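Local structure of queuine lyase ([Clostridium] spiroforme DSM 1552, 6P78) at residues L196-F200 with R236-Y240. The protein is a radical SAM enzyme with C-N lyase activity that binds a [4Fe-4S] cluster, S-adenosylmethionine and queuine, and takes part in bacterial queuine salvage. Numbering follows the deposited sequence.
Sequences LTKYF and RKYDY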
loop_
_atom_site.group_PDB
_atom_site.type_symbol
_atom_site.label_atom_id
_atom_site.label_comp_id
_atom_site.label_asym_id
_atom_site.label_seq_id
_atom_site.Cartn_x
_atom_site.Cartn_y
_atom_site.Cartn_z
ATOM N N LEU A 196 -5.368 14.211 4.210
ATOM C CA LEU A 196 -5.659 13.321 3.091
ATOM C C LEU A 196 -6.605 13.988 2.097
ATOM O O LEU A 196 -6.345 14.026 0.880
ATOM C CB LEU A 196 -6.282 12.028 3.623
ATOM C CG LEU A 196 -6.695 11.035 2.521
ATOM C CD1 LEU A 196 -5.453 10.462 1.862
ATOM C CD2 LEU A 196 -7.567 9.953 3.117
ATOM N N THR A 197 -7.714 14.533 2.606
ATOM C CA THR A 197 -8.754 15.038 1.721
ATOM C C THR A 197 -8.346 16.360 1.072
ATOM O O THR A 197 -8.826 16.688 -0.026
ATOM C CB THR A 197 -10.090 15.183 2.469
ATOM O OG1 THR A 197 -9.973 16.136 3.544
ATOM C CG2 THR A 197 -10.545 13.832 3.031
ATOM N N LYS A 198 -7.467 17.137 1.715
ATOM C CA LYS A 198 -7.077 18.405 1.096
ATOM C C LYS A 198 -6.036 18.206 -0.004
ATOM O O LYS A 198 -6.090 18.877 -1.044
ATOM C CB LYS A 198 -6.522 19.378 2.151
ATOM C CG LYS A 198 -5.876 20.620 1.536
ATOM C CD LYS A 198 -5.470 21.628 2.600
ATOM C CE LYS A 198 -4.579 22.721 2.009
ATOM N NZ LYS A 198 -4.236 23.721 3.058
ATOM N N TYR A 199 -5.087 17.297 0.202
ATOM C CA TYR A 199 -3.867 17.264 -0.598
ATOM C C TYR A 199 -3.810 16.131 -1.613
ATOM O O TYR A 199 -3.060 16.234 -2.589
ATOM C CB TYR A 199 -2.632 17.119 0.303
ATOM C CG TYR A 199 -2.261 18.364 1.067
ATOM C CD1 TYR A 199 -1.538 19.378 0.457
ATOM C CD2 TYR A 199 -2.622 18.523 2.408
ATOM C CE1 TYR A 199 -1.176 20.520 1.165
ATOM C CE2 TYR A 199 -2.271 19.655 3.111
ATOM C CZ TYR A 199 -1.550 20.646 2.489
ATOM O OH TYR A 199 -1.199 21.768 3.209
ATOM N N PHE A 200 -4.524 15.035 -1.393
ATOM C CA PHE A 200 -4.247 13.818 -2.143
ATOM C C PHE A 200 -5.451 13.387 -2.959
ATOM O O PHE A 200 -6.591 13.514 -2.515
ATOM C CB PHE A 200 -3.831 12.696 -1.210
ATOM C CG PHE A 200 -2.509 12.940 -0.540
ATOM C CD1 PHE A 200 -1.324 12.548 -1.150
ATOM C CD2 PHE A 200 -2.444 13.589 0.682
ATOM C CE1 PHE A 200 -0.084 12.793 -0.525
ATOM C CE2 PHE A 200 -1.231 13.812 1.296
ATOM C CZ PHE A 200 -0.058 13.416 0.697
ATOM N N ARG A 236 -15.345 8.209 -3.388
ATOM C CA ARG A 236 -14.796 7.587 -4.595
ATOM C C ARG A 236 -13.271 7.622 -4.649
ATOM O O ARG A 236 -12.657 6.782 -5.323
ATOM C CB ARG A 236 -15.350 8.301 -5.820
ATOM C CG ARG A 236 -15.145 7.580 -7.129
ATOM C CD ARG A 236 -16.485 7.085 -7.658
ATOM N NE ARG A 236 -16.363 6.206 -8.820
ATOM C CZ ARG A 236 -16.802 4.954 -8.866
ATOM N NH1 ARG A 236 -17.384 4.408 -7.803
ATOM N NH2 ARG A 236 -16.652 4.247 -9.977
ATOM N N LYS A 237 -12.639 8.596 -3.998
ATOM C CA LYS A 237 -11.198 8.775 -4.171
ATOM C C LYS A 237 -10.363 7.825 -3.335
ATOM O O LYS A 237 -9.190 7.606 -3.658
ATOM C CB LYS A 237 -10.794 10.217 -3.808
ATOM C CG LYS A 237 -11.467 11.258 -4.691
ATOM C CD LYS A 237 -11.265 12.665 -4.148
ATOM C CE LYS A 237 -9.805 12.998 -4.024
ATOM N NZ LYS A 237 -9.615 14.465 -3.801
ATOM N N TYR A 238 -10.918 7.277 -2.261
ATOM C CA TYR A 238 -10.129 6.650 -1.204
ATOM C C TYR A 238 -10.654 5.243 -0.969
ATOM O O TYR A 238 -11.864 5.043 -0.858
ATOM C CB TYR A 238 -10.194 7.472 0.104
ATOM C CG TYR A 238 -9.817 8.928 -0.112
ATOM C CD1 TYR A 238 -8.559 9.258 -0.593
ATOM C CD2 TYR A 238 -10.726 9.955 0.112
ATOM C CE1 TYR A 238 -8.202 10.556 -0.832
ATOM C CE2 TYR A 238 -10.372 11.286 -0.100
ATOM C CZ TYR A 238 -9.116 11.577 -0.575
ATOM O OH TYR A 238 -8.749 12.869 -0.817
ATOM N N ASP A 239 -9.754 4.268 -0.929
ATOM C CA ASP A 239 -10.153 2.903 -0.629
ATOM C C ASP A 239 -10.229 2.732 0.875
ATOM O O ASP A 239 -9.370 3.218 1.613
ATOM C CB ASP A 239 -9.156 1.904 -1.220
ATOM C CG ASP A 239 -9.157 1.923 -2.742
ATOM O OD1 ASP A 239 -10.261 1.857 -3.348
ATOM O OD2 ASP A 239 -8.062 2.029 -3.343
ATOM N N TYR A 240 -11.244 2.021 1.343
ATOM C CA TYR A 240 -11.460 1.888 2.781
ATOM C C TYR A 240 -11.461 0.402 3.119
ATOM O O TYR A 240 -12.256 -0.359 2.555
ATOM C CB TYR A 240 -12.776 2.564 3.172
ATOM C CG TYR A 240 -13.068 2.703 4.652
ATOM C CD1 TYR A 240 -13.380 1.590 5.431
ATOM C CD2 TYR A 240 -13.093 3.957 5.258
ATOM C CE1 TYR A 240 -13.665 1.720 6.789
ATOM C CE2 TYR A 240 -13.389 4.097 6.606
ATOM C CZ TYR A 240 -13.677 2.977 7.366
ATOM O OH TYR A 240 -13.975 3.124 8.711
HETATM O O HOH W 1 -10.716 15.390 -1.657
HETATM O O HOH W 2 -7.543 16.690 -3.081
#
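Tyr238 of strand 238-241 reaches with its ring to the C-terminal end of helix 186-199 and there meets Leu196, Thr197 and Phe200. With CG anti to its own carbonyl carbon (chi1 -53°), CB of Tyr238 sends the ring out toward the helix. Leu196 CD2 sits over the centre of one face, nearest CD1, in a CH-pi contact 4.0 Å from the ring centroid and nearly along the ring normal. The opposite face rests on CB of the adjacent Lys237. Farther along, CE1 packs 3.7 Å from Leu196 CG. At the CE2 flank, Thr197 CG2 approaches obliquely at 4.0 Å. At the tip, OH of Tyr238 donates to Phe200 O at 2.8 Å. The C=O...donor angle is 155°, with the donor tilted 24° from the carbonyl plane. Lys237, bent at its third torsion, brings NZ to the same Phe200 O in a weak bond of 3.4 Å. NZ also donates to a water, 2.6 Å away, that in turn donates to Thr197 O. Phe200 is the first residue to leave the helix, and its ring turns instead to helix 165-169. The contact thus joins a helix terminus to the edge strand of the parallel sheet 178-179, 203-207 and 238-241: the phenol and, more weakly, the ammonium satisfy a carbonyl just past the helix end, where the lysine's charge would probably complement the helix dipole.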